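Local coordinates for tylactone synthase starter module and modules 1 & 2 (Streptomyces fradiae, PDB 2Z5L), which acts as the first ketoreductase of the tylosin polyketide synthase, probably using NADPH to reduce a beta-keto group of the growing chain and set its chirality, at residues I84-R87 and R88-A92; E357-E360 and T361-A365; L66-V69 and L70-G74; M438-G441 and A442-S446. All coordinates share one frame; numbering follows the deposited sequence.

Contact 1. Residues I84-R87 and R88-A92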
loop_
_atom_site.group_PDB
_atom_site.type_symbol
_atom_site.label_atom_id
_atom_site.label_comp_id
_atom_site.label_asym_id
_atom_site.label_seq_id
_atom_site.Cartn_x
_atom_site.Cartn_y
_atom_site.Cartn_z
ATOM N N ILE A 84 17.194 8.005 -12.222
ATOM C CA ILE A 84 16.613 6.937 -11.421
ATOM C C ILE A 84 17.831 6.224 -10.832
ATOM O O ILE A 84 18.883 6.172 -11.467
ATOM C CB ILE A 84 15.787 6.016 -12.327
ATOM C CG1 ILE A 84 14.708 6.857 -13.004
ATOM C CG2 ILE A 84 15.152 4.890 -11.528
ATOM C CD1 ILE A 84 14.009 6.161 -14.146
ATOM N N GLY A 85 17.719 5.708 -9.615
ATOM C CA GLY A 85 18.872 5.065 -9.018
ATOM C C GLY A 85 19.637 6.041 -8.130
ATOM O O GLY A 85 20.365 5.619 -7.227
ATOM N N ALA A 86 19.477 7.346 -8.363
ATOM C CA ALA A 86 20.174 8.347 -7.543
ATOM C C ALA A 86 19.787 8.241 -6.064
ATOM O O ALA A 86 18.610 8.071 -5.736
ATOM C CB ALA A 86 19.885 9.768 -8.064
ATOM N N ARG A 87 20.788 8.311 -5.180
ATOM C CA ARG A 87 20.575 8.228 -3.724
ATOM C C ARG A 87 20.366 9.617 -3.113
ATOM O O ARG A 87 20.723 10.620 -3.729
ATOM C CB ARG A 87 21.762 7.513 -3.061
ATOM C CG ARG A 87 21.572 6.001 -2.993
ATOM C CD ARG A 87 22.840 5.214 -3.324
ATOM N NE ARG A 87 22.581 3.778 -3.208
ATOM C CZ ARG A 87 22.461 3.126 -2.054
ATOM N NH1 ARG A 87 22.587 3.784 -0.905
ATOM N NH2 ARG A 87 22.196 1.824 -2.047
ATOM N N ARG A 88 19.796 9.671 -1.906
ATOM C CA ARG A 88 19.491 10.946 -1.252
ATOM C C ARG A 88 20.622 11.963 -1.261
ATOM O O ARG A 88 20.422 13.128 -1.605
ATOM C CB ARG A 88 18.999 10.730 0.198
ATOM C CG ARG A 88 19.917 9.913 1.109
ATOM C CD ARG A 88 19.252 9.598 2.460
ATOM N NE ARG A 88 18.937 10.788 3.272
ATOM C CZ ARG A 88 18.305 10.738 4.448
ATOM N NH1 ARG A 88 17.920 9.574 4.955
ATOM N NH2 ARG A 88 18.044 11.840 5.120
ATOM N N ALA A 89 21.811 11.520 -0.883
ATOM C CA ALA A 89 22.964 12.397 -0.857
ATOM C C ALA A 89 23.183 13.003 -2.236
ATOM O O ALA A 89 23.505 14.177 -2.345
ATOM C CB ALA A 89 24.212 11.617 -0.410
ATOM N N GLU A 90 23.016 12.205 -3.289
ATOM C CA GLU A 90 23.209 12.715 -4.644
ATOM C C GLU A 90 22.085 13.678 -5.000
ATOM O O GLU A 90 22.331 14.765 -5.518
ATOM C CB GLU A 90 23.220 11.573 -5.654
ATOM C CG GLU A 90 24.224 10.471 -5.349
ATOM C CD GLU A 90 23.898 9.178 -6.067
ATOM O OE1 GLU A 90 23.840 9.194 -7.322
ATOM O OE2 GLU A 90 23.695 8.146 -5.379
ATOM N N VAL A 91 20.854 13.279 -4.707
ATOM C CA VAL A 91 19.716 14.120 -5.024
ATOM C C VAL A 91 19.787 15.442 -4.265
ATOM O O VAL A 91 19.455 16.495 -4.815
ATOM C CB VAL A 91 18.394 13.391 -4.726
ATOM C CG1 VAL A 91 17.216 14.217 -5.216
ATOM C CG2 VAL A 91 18.408 12.035 -5.399
ATOM N N ALA A 92 20.229 15.403 -3.009
ATOM C CA ALA A 92 20.352 16.643 -2.239
ATOM C C ALA A 92 21.278 17.597 -3.009
ATOM O O ALA A 92 20.966 18.777 -3.165
ATOM C CB ALA A 92 20.923 16.354 -0.837
#
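Glu90 folds back on the residue that opens its own helix, and its OE2 accepts a hydrogen bond from the backbone N of Arg87 at 2.9 Å. The N-H points well at the oxygen (152°) but arrives from above the carboxylate plane, almost along the plane's normal. The same oxygen lies 3.1 Å from CB of Arg87, packed against the base of that side chain. In Glu90, CG stands beside the backbone N (chi1 -54°) and the rest of the chain is extended, which swings the carboxylate back past the first turn. The guanidinium of Arg87 runs nearly parallel to this carboxylate plane but makes no salt bridge with it, NE staying 5.0 Å from OE2. One step on, Val91 N is bound to Arg87 O at 2.8 Å and closes the first helical turn, while Glu90 N makes a weak bond to the same oxygen. Arg87 is the N-cap of helix 88-99, and the return bond from Glu90 is one half of a capping box; the residues flanking the turn add a small hydrophobic staple, with CB of Ala86 3.8 Å from CG2 of Val91. CG2 of Val91 also sits 3.2 Å from Arg87 O. Farther out, Val91 touches Val82, and Thr124 OG1 bonds the backbone N of Gly85, tying the loop to helix 119-135. Arg88 turns away from the cap, forming a salt bridge with Asp134 of that helix and a hydrogen bond with the carbonyl of Asp352.

Contact 2. Residues E357-E360 and T361-A365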
loop_
_atom_site.group_PDB
_atom_site.type_symbol
_atom_site.label_atom_id
_atom_site.label_comp_id
_atom_site.label_asym_id
_atom_site.label_seq_id
_atom_site.Cartn_x
_atom_site.Cartn_y
_atom_site.Cartn_z
ATOM N N GLU A 357 18.344 -0.237 2.326
ATOM C CA GLU A 357 18.336 -1.634 2.758
ATOM C C GLU A 357 17.030 -1.988 3.466
ATOM O O GLU A 357 16.451 -3.041 3.212
ATOM C CB GLU A 357 19.506 -1.914 3.715
ATOM C CG GLU A 357 20.905 -1.831 3.080
ATOM C CD GLU A 357 21.317 -0.407 2.697
ATOM O OE1 GLU A 357 22.354 -0.254 2.004
ATOM O OE2 GLU A 357 20.613 0.552 3.093
ATOM N N SER A 358 16.572 -1.112 4.363
ATOM C CA SER A 358 15.333 -1.383 5.103
ATOM C C SER A 358 14.118 -1.506 4.177
ATOM O O SER A 358 13.232 -2.332 4.403
ATOM C CB SER A 358 15.082 -0.295 6.164
ATOM O OG SER A 358 14.930 0.994 5.586
ATOM N N PHE A 359 14.096 -0.685 3.130
ATOM C CA PHE A 359 12.995 -0.703 2.169
ATOM C C PHE A 359 12.950 -2.046 1.444
ATOM O O PHE A 359 11.880 -2.554 1.097
ATOM C CB PHE A 359 13.142 0.447 1.160
ATOM C CG PHE A 359 12.023 0.524 0.153
ATOM C CD1 PHE A 359 12.088 -0.181 -1.050
ATOM C CD2 PHE A 359 10.904 1.300 0.405
ATOM C CE1 PHE A 359 11.039 -0.109 -1.992
ATOM C CE2 PHE A 359 9.853 1.383 -0.523
ATOM C CZ PHE A 359 9.925 0.673 -1.723
ATOM N N GLU A 360 14.120 -2.626 1.217
ATOM C CA GLU A 360 14.181 -3.911 0.541
ATOM C C GLU A 360 13.816 -5.025 1.483
ATOM O O GLU A 360 13.114 -5.963 1.123
ATOM C CB GLU A 360 15.581 -4.155 -0.026
ATOM C CG GLU A 360 15.847 -3.391 -1.298
ATOM C CD GLU A 360 14.806 -3.703 -2.366
ATOM O OE1 GLU A 360 14.711 -4.879 -2.806
ATOM O OE2 GLU A 360 14.071 -2.767 -2.749
ATOM N N THR A 361 14.306 -4.921 2.705
ATOM C CA THR A 361 14.029 -5.942 3.698
ATOM C C THR A 361 12.529 -6.038 3.930
ATOM O O THR A 361 11.979 -7.127 4.104
ATOM C CB THR A 361 14.758 -5.602 4.999
ATOM O OG1 THR A 361 16.174 -5.682 4.778
ATOM C CG2 THR A 361 14.356 -6.556 6.099
ATOM N N VAL A 362 11.859 -4.892 3.889
ATOM C CA VAL A 362 10.426 -4.867 4.121
ATOM C C VAL A 362 9.607 -5.413 2.964
ATOM O O VAL A 362 8.618 -6.130 3.173
ATOM C CB VAL A 362 9.962 -3.443 4.472
ATOM C CG1 VAL A 362 8.424 -3.376 4.555
ATOM C CG2 VAL A 362 10.569 -3.053 5.800
ATOM N N ARG A 363 10.004 -5.093 1.737
ATOM C CA ARG A 363 9.233 -5.596 0.600
ATOM C C ARG A 363 9.574 -7.026 0.208
ATOM O O ARG A 363 8.736 -7.733 -0.351
ATOM C CB ARG A 363 9.373 -4.667 -0.608
ATOM C CG ARG A 363 10.732 -4.611 -1.230
ATOM C CD ARG A 363 10.785 -3.409 -2.150
ATOM N NE ARG A 363 9.690 -3.448 -3.115
ATOM C CZ ARG A 363 9.697 -4.201 -4.211
ATOM N NH1 ARG A 363 10.752 -4.960 -4.469
ATOM N NH2 ARG A 363 8.657 -4.204 -5.039
ATOM N N GLY A 364 10.788 -7.464 0.528
ATOM C CA GLY A 364 11.194 -8.820 0.184
ATOM C C GLY A 364 10.142 -9.895 0.404
ATOM O O GLY A 364 9.607 -10.478 -0.555
ATOM N N ALA A 365 9.830 -10.169 1.666
ATOM C CA ALA A 365 8.844 -11.208 1.989
ATOM C C ALA A 365 7.431 -10.878 1.535
ATOM O O ALA A 365 6.690 -11.745 1.048
ATOM C CB ALA A 365 8.838 -11.473 3.493
#
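Phe359 holds CG anti to its backbone N (chi1 -178°), whereas Arg363, one turn later, wedges CG between its backbone N and carbonyl carbon (chi1 67°); together these choices bring CD of Arg363 to 3.3 Å from CE1 of Phe359. Ring and guanidinium planes are almost parallel, yet the touching group is the aliphatic CD, which meets the ring at a slant. Glu360, bent at chi2 (-56°), runs alongside Arg363 and points the same way, its OE2 3.4 Å from CD of Arg363 and at the edge of the Phe359 ring, in its plane. The charged ends stop short of a salt bridge, with OE1 of Glu360 4.3 Å from NH1 of Arg363; OE2 is instead paired with Arg123. These i to i+3 and i to i+4 contacts lie on helix 356-376 of the Rossmann-type ketoreductase fold, which follows strand 338-341 and precedes strand 386-391. Phe359 is buried where this helix meets helices 119-135, 160-175 and 402-419. On another side, Glu357 O is gripped twice by Thr361: by its backbone N at 2.9 Å and, from above the carbonyl plane, by OG1 at 3.1 Å. Val362 presses CG2 to 3.1 Å from Ser358 O, and its side chain also reaches Ile345 and Tyr404. Gly364 N completes the run of main-chain bonds at 2.8 Å from Glu360 O.

Contact 3. Residues L66-V69 and L70-G74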
loop_
_atom_site.group_PDB
_atom_site.type_symbol
_atom_site.label_atom_id
_atom_site.label_comp_id
_atom_site.label_asym_id
_atom_site.label_seq_id
_atom_site.Cartn_x
_atom_site.Cartn_y
_atom_site.Cartn_z
ATOM N N LEU A 66 4.096 20.888 -19.313
ATOM C CA LEU A 66 3.852 21.322 -17.932
ATOM C C LEU A 66 4.297 22.754 -17.673
ATOM O O LEU A 66 3.598 23.518 -17.011
ATOM C CB LEU A 66 4.563 20.398 -16.937
ATOM C CG LEU A 66 3.935 19.037 -16.600
ATOM C CD1 LEU A 66 4.839 18.292 -15.627
ATOM C CD2 LEU A 66 2.548 19.238 -15.981
ATOM N N THR A 67 5.472 23.108 -18.185
ATOM C CA THR A 67 6.010 24.452 -18.013
ATOM C C THR A 67 4.985 25.494 -18.457
ATOM O O THR A 67 4.721 26.467 -17.750
ATOM C CB THR A 67 7.306 24.628 -18.834
ATOM O OG1 THR A 67 7.149 23.994 -20.109
ATOM C CG2 THR A 67 8.487 23.995 -18.115
ATOM N N THR A 68 4.398 25.268 -19.628
ATOM C CA THR A 68 3.404 26.180 -20.188
ATOM C C THR A 68 2.180 26.317 -19.288
ATOM O O THR A 68 1.808 27.419 -18.881
ATOM C CB THR A 68 2.933 25.695 -21.575
ATOM O OG1 THR A 68 4.075 25.447 -22.404
ATOM C CG2 THR A 68 2.052 26.747 -22.235
ATOM N N VAL A 69 1.556 25.184 -18.984
ATOM C CA VAL A 69 0.366 25.161 -18.142
ATOM C C VAL A 69 0.611 25.834 -16.791
ATOM O O VAL A 69 -0.199 26.643 -16.335
ATOM C CB VAL A 69 -0.110 23.712 -17.905
ATOM C CG1 VAL A 69 -1.401 23.715 -17.110
ATOM C CG2 VAL A 69 -0.308 23.004 -19.236
ATOM N N LEU A 70 1.735 25.502 -16.159
ATOM C CA LEU A 70 2.082 26.071 -14.861
ATOM C C LEU A 70 2.335 27.581 -14.919
ATOM O O LEU A 70 1.840 28.336 -14.078
ATOM C CB LEU A 70 3.314 25.362 -14.283
ATOM C CG LEU A 70 3.139 23.893 -13.889
ATOM C CD1 LEU A 70 4.476 23.300 -13.465
ATOM C CD2 LEU A 70 2.128 23.791 -12.763
ATOM N N SER A 71 3.111 28.017 -15.910
ATOM C CA SER A 71 3.425 29.434 -16.074
ATOM C C SER A 71 2.156 30.249 -16.291
ATOM O O SER A 71 2.019 31.354 -15.763
ATOM C CB SER A 71 4.373 29.642 -17.258
ATOM O OG SER A 71 5.663 29.126 -16.980
ATOM N N GLU A 72 1.229 29.707 -17.072
ATOM C CA GLU A 72 -0.019 30.406 -17.323
ATOM C C GLU A 72 -0.833 30.497 -16.040
ATOM O O GLU A 72 -2.017 30.830 -16.075
ATOM C CB GLU A 72 -0.837 29.685 -18.390
ATOM C CG GLU A 72 -0.175 29.630 -19.753
ATOM C CD GLU A 72 -1.087 29.032 -20.803
ATOM O OE1 GLU A 72 -1.555 27.890 -20.605
ATOM O OE2 GLU A 72 -1.337 29.707 -21.824
ATOM N N ARG A 73 -0.201 30.197 -14.910
ATOM C CA ARG A 73 -0.877 30.250 -13.617
ATOM C C ARG A 73 -0.067 31.044 -12.612
ATOM O O ARG A 73 -0.296 30.960 -11.403
ATOM C CB ARG A 73 -1.120 28.839 -13.089
ATOM C CG ARG A 73 -2.150 28.081 -13.888
ATOM C CD ARG A 73 -2.271 26.661 -13.403
ATOM N NE ARG A 73 -3.506 26.056 -13.882
ATOM C CZ ARG A 73 -4.710 26.354 -13.410
ATOM N NH1 ARG A 73 -4.840 27.248 -12.438
ATOM N NH2 ARG A 73 -5.783 25.763 -13.916
ATOM N N GLY A 74 0.876 31.822 -13.129
ATOM C CA GLY A 74 1.721 32.633 -12.277
ATOM C C GLY A 74 2.816 31.799 -11.647
ATOM O O GLY A 74 3.138 31.954 -10.469
#
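Ser71 and Thr67 meet through one carbonyl: Thr67 O accepts both the backbone N of Ser71, at 2.9 Å, and its OG, also at 2.9 Å. The two donors reach the oxygen from opposite faces of the carbonyl plane, OG standing above it. That double grip depends on OG lying beside the backbone N and anti to the carbonyl carbon (chi1 -69°), so the hydroxyl turns back along the helix. Thr68 and Glu72 lie side by side and point the same way, CG2 of Thr68 being 4.1 Å from OE1 of Glu72. Beneath this loose pair Glu72 N bonds Thr68 O at 3.0 Å, and CG of Glu72 leans to 3.1 Å from the same oxygen. The polar end of Thr68 is turned elsewhere, OG1 bonding Asp64 O. Leu70 rides over the preceding turn in a similar way, its CG 3.2 Å from Leu66 O while its branches go inward. Arg73 lays the aliphatic part of its extended chain across Val69 O, with CG at 3.4 Å; its NE makes a weak, long ion pair with Glu218. Here the helix has ended, Glu72 being the first residue to leave helical geometry, and Gly74 takes positive phi. The faces are thus sorted: Leu66 and Leu70 pack on Leu52 of strand 49-54, Val69 on Ala221 of helix 214-224, while Thr68, Ser71 and Glu72 are more exposed. Helix 60-71 is the connection in the beta-alpha-beta unit of strands 49-54 and 80-81, a classic element of Rossmann-like folds.

Contact 4. Residues M438-G441 and A442-S446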
loop_
_atom_site.group_PDB
_atom_site.type_symbol
_atom_site.label_atom_id
_atom_site.label_comp_id
_atom_site.label_asym_id
_atom_site.label_seq_id
_atom_site.Cartn_x
_atom_site.Cartn_y
_atom_site.Cartn_z
ATOM N N MET A 438 1.157 -11.132 18.606
ATOM C CA MET A 438 1.212 -10.049 17.632
ATOM C C MET A 438 2.145 -8.936 18.097
ATOM O O MET A 438 1.771 -8.106 18.925
ATOM C CB MET A 438 -0.188 -9.488 17.374
ATOM C CG MET A 438 -1.116 -10.446 16.645
ATOM S SD MET A 438 -0.419 -11.046 15.094
ATOM C CE MET A 438 0.290 -9.538 14.437
ATOM N N ALA A 439 3.360 -8.926 17.558
ATOM C CA ALA A 439 4.367 -7.935 17.947
ATOM C C ALA A 439 4.027 -6.536 17.412
ATOM O O ALA A 439 3.733 -6.362 16.230
ATOM C CB ALA A 439 5.736 -8.364 17.446
ATOM N N ALA A 440 4.065 -5.537 18.285
ATOM C CA ALA A 440 3.756 -4.175 17.868
ATOM C C ALA A 440 4.936 -3.244 18.098
ATOM O O ALA A 440 5.649 -3.368 19.096
ATOM C CB ALA A 440 2.537 -3.660 18.618
ATOM N N GLY A 441 5.134 -2.309 17.173
ATOM C CA GLY A 441 6.231 -1.369 17.288
ATOM C C GLY A 441 5.726 0.052 17.262
ATOM O O GLY A 441 4.547 0.306 17.533
ATOM N N ALA A 442 6.613 0.983 16.924
ATOM C CA ALA A 442 6.235 2.386 16.870
ATOM C C ALA A 442 5.012 2.592 15.972
ATOM O O ALA A 442 4.121 3.378 16.299
ATOM C CB ALA A 442 7.421 3.250 16.371
ATOM N N GLY A 443 4.963 1.889 14.845
ATOM C CA GLY A 443 3.834 2.034 13.937
ATOM C C GLY A 443 2.477 1.639 14.511
ATOM O O GLY A 443 1.497 2.381 14.376
ATOM N N GLU A 444 2.401 0.470 15.136
ATOM C CA GLU A 444 1.148 0.018 15.721
ATOM C C GLU A 444 0.796 0.976 16.863
ATOM O O GLU A 444 -0.371 1.314 17.065
ATOM C CB GLU A 444 1.293 -1.415 16.249
ATOM C CG GLU A 444 1.555 -2.481 15.160
ATOM C CD GLU A 444 2.780 -2.169 14.318
ATOM O OE1 GLU A 444 3.885 -1.963 14.885
ATOM O OE2 GLU A 444 2.643 -2.131 13.081
ATOM N N GLU A 445 1.823 1.408 17.590
ATOM C CA GLU A 445 1.666 2.334 18.707
ATOM C C GLU A 445 1.023 3.647 18.247
ATOM O O GLU A 445 0.229 4.242 18.971
ATOM C CB GLU A 445 3.028 2.621 19.352
ATOM C CG GLU A 445 3.572 1.469 20.178
ATOM C CD GLU A 445 5.003 1.689 20.634
ATOM O OE1 GLU A 445 5.422 2.859 20.788
ATOM O OE2 GLU A 445 5.715 0.690 20.856
ATOM N N SER A 446 1.365 4.091 17.042
ATOM C CA SER A 446 0.804 5.321 16.519
ATOM C C SER A 446 -0.651 5.147 16.135
ATOM O O SER A 446 -1.483 6.005 16.440
ATOM C CB SER A 446 1.581 5.808 15.306
ATOM O OG SER A 446 0.922 6.914 14.712
HETATM O O HOH W 1 5.298 -1.787 21.657
#
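Glu444 closes tightly on the start of its helix, its OE1 taking the backbone N-H of Gly441 in a short bond of 2.6 Å. The bond is nearly straight (163°) and uses the anti lone pair of OE1, on the side away from the other oxygen. A bend at chi2 (56°) curls the carboxylate back to this position. At the base of the side chain, CB of Glu444 packs 3.5 Å from CB of Ala440. The second oxygen is held as well, OE2 bonding Gln401 NE2, so both ends of the carboxylate are fixed. Gly441 is the N-cap; having no side chain, it cannot send the reciprocal bond, and only the Glu444 half of a capping box is formed. The first turn is closed by Glu445 N, 2.9 Å from Gly441 O, and CG of Glu445 crowds that oxygen at 3.0 Å. The exposed Glu445 marks the looser, water-bridged side: its extended chain runs back alongside Gly441 O, and OE2 is linked to Ala440 O by a water that donates to both, at 2.6 Å to OE2 and 3.0 Å to Ala440 O. This outer face, with Ala440, Ala442 and Glu445, also touches a crystal neighbour, which may influence its exact shape. On the inner side Glu444 lies against Leu346 and Leu432, and Asn398 ND2 bonds Gly443 O. The segment follows strand 426-430, a place where related ketoreductases carry a mobile lid over the active site; helix 442-450 is consistent with that element, and Met438 anchors its lead-in loop on Ala270 and Ile271 of helix 270-281.

Contacts 1 and 4 both begin helices, each with a glutamate three residues past the N-cap bonding back to the cap N-H, but contact 1 adds an apolar staple and contact 4 a water bridge on the surface. Contacts 2 and 3 instead lie along helices and share a hydroxyl doubling up on a main-chain oxygen. Contact 2 is the more central, its aromatic and arginine stems buried between helices; contact 3, 32 Å from the chain centre, packs apolar residues on one face and ends in an exposed turn. Contacts 1 and 2 nearly meet, nearest atoms about 5 Å apart, and both lean on helix 119-135.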